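Local coordinates for APC3568 protein (Geobacillus stearothermophilus, PDB 1RFZ) that is of uncharacterised function but belongs to the PgpA family, to which phosphatidylglycerophosphatase activity is generally assigned, at residues 29-33 / 127-131. Numbering follows the deposited sequence.
Sequences KIAEL and PGILQ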
loop_
_atom_site.group_PDB
_atom_site.type_symbol
_atom_site.label_atom_id
_atom_site.label_comp_id
_atom_site.label_asym_id
_atom_site.label_seq_id
_atom_site.Cartn_x
_atom_site.Cartn_y
_atom_site.Cartn_z
ATOM N N LYS A 29 -3.742 3.396 -27.069
ATOM C CA LYS A 29 -2.490 4.085 -26.782
ATOM C C LYS A 29 -1.941 3.623 -25.429
ATOM O O LYS A 29 -0.727 3.691 -25.175
ATOM C CB LYS A 29 -2.691 5.603 -26.831
ATOM C CG LYS A 29 -2.851 6.120 -28.267
ATOM C CD LYS A 29 -3.001 7.634 -28.357
ATOM C CE LYS A 29 -4.337 8.111 -27.813
ATOM N NZ LYS A 29 -4.536 9.565 -28.096
ATOM N N ILE A 30 -2.844 3.137 -24.574
ATOM C CA ILE A 30 -2.483 2.594 -23.272
ATOM C C ILE A 30 -1.846 1.241 -23.578
ATOM O O ILE A 30 -0.771 0.912 -23.068
ATOM C CB ILE A 30 -3.712 2.357 -22.402
ATOM C CG1 ILE A 30 -4.472 3.663 -22.198
ATOM C CG2 ILE A 30 -3.279 1.806 -21.041
ATOM C CD1 ILE A 30 -5.580 3.544 -21.150
ATOM N N ALA A 31 -2.522 0.461 -24.417
ATOM C CA ALA A 31 -2.014 -0.842 -24.817
ATOM C C ALA A 31 -0.688 -0.605 -25.525
ATOM O O ALA A 31 0.179 -1.483 -25.568
ATOM C CB ALA A 31 -3.005 -1.544 -25.757
ATOM N N GLU A 32 -0.525 0.588 -26.086
ATOM C CA GLU A 32 0.720 0.902 -26.764
ATOM C C GLU A 32 1.814 0.936 -25.703
ATOM O O GLU A 32 2.948 0.535 -25.951
ATOM C CB GLU A 32 0.604 2.239 -27.507
ATOM C CG GLU A 32 -0.301 2.149 -28.737
ATOM C CD GLU A 32 -0.330 3.423 -29.565
ATOM O OE1 GLU A 32 0.740 3.845 -30.053
ATOM O OE2 GLU A 32 -1.426 4.000 -29.735
ATOM N N LEU A 33 1.448 1.389 -24.507
ATOM C CA LEU A 33 2.371 1.458 -23.384
ATOM C C LEU A 33 2.690 0.054 -22.889
ATOM O O LEU A 33 3.793 -0.204 -22.412
ATOM C CB LEU A 33 1.746 2.257 -22.249
ATOM C CG LEU A 33 1.481 3.736 -22.521
ATOM C CD1 LEU A 33 0.776 4.368 -21.327
ATOM C CD2 LEU A 33 2.801 4.432 -22.799
ATOM N N PRO A 127 6.730 7.576 -21.976
ATOM C CA PRO A 127 6.580 7.284 -23.405
ATOM C C PRO A 127 5.114 7.364 -23.876
ATOM O O PRO A 127 4.191 7.349 -23.052
ATOM C CB PRO A 127 7.162 5.884 -23.519
ATOM C CG PRO A 127 6.774 5.266 -22.227
ATOM C CD PRO A 127 7.066 6.349 -21.227
ATOM N N GLY A 128 4.918 7.481 -25.197
ATOM C CA GLY A 128 3.586 7.556 -25.788
ATOM C C GLY A 128 2.696 8.693 -25.316
ATOM O O GLY A 128 3.171 9.815 -25.088
ATOM N N ILE A 129 1.401 8.412 -25.172
ATOM C CA ILE A 129 0.449 9.428 -24.732
ATOM C C ILE A 129 0.952 10.221 -23.540
ATOM O O ILE A 129 0.792 11.439 -23.486
ATOM C CB ILE A 129 -0.898 8.824 -24.326
ATOM C CG1 ILE A 129 -0.794 7.303 -24.301
ATOM C CG2 ILE A 129 -1.983 9.327 -25.248
ATOM C CD1 ILE A 129 -2.012 6.623 -23.703
ATOM N N LEU A 130 1.548 9.520 -22.582
ATOM C CA LEU A 130 2.065 10.158 -21.377
ATOM C C LEU A 130 2.754 11.455 -21.761
ATOM O O LEU A 130 2.635 12.477 -21.070
ATOM C CB LEU A 130 3.022 9.200 -20.657
ATOM C CG LEU A 130 2.295 7.948 -20.116
ATOM C CD1 LEU A 130 3.288 6.922 -19.563
ATOM C CD2 LEU A 130 1.282 8.380 -19.040
ATOM N N GLN A 131 3.452 11.402 -22.892
ATOM C CA GLN A 131 4.147 12.559 -23.431
ATOM C C GLN A 131 3.163 13.721 -23.542
ATOM O O GLN A 131 3.429 14.831 -23.078
ATOM C CB GLN A 131 4.700 12.229 -24.814
ATOM C CG GLN A 131 5.324 13.414 -25.520
ATOM C CD GLN A 131 6.600 13.880 -24.850
ATOM O OE1 GLN A 131 7.169 14.910 -25.221
ATOM N NE2 GLN A 131 7.065 13.118 -23.861
#
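I129 and L33 carry most of this contact, which is mainly apolar and has no hydrogen bond between the segments. The CA-to-CB bond of I129 points toward helix 27-38. Its chi1 is 8°, between wells and near eclipsed, while chi2 is t. CD1 of I129 lies 3.4 Å from CB of K29, 3.7 Å from N of I30 and 4.3 Å from CD1 of L33. L33 is an mt rotamer, and both its methyls reach CD1 of L130, also mt, at 4.0 Å (CD1) and 4.1 Å (CD2). CD2 of L33 also sits 3.2 Å from O of P127 and 4.1 Å from CG of P127. At G128 phi is positive, which favours glycine, and a CB there would crowd CD2 of L33. K29 packs through its aliphatic base; its NZ hydrogen-bonds to O of G24. V149 of helix 145-163 touches both I129 and L33. The contact thus joins helix 27-38 to the P127-G128 loop and the helix after it, within the all-helical PgpA-family fold.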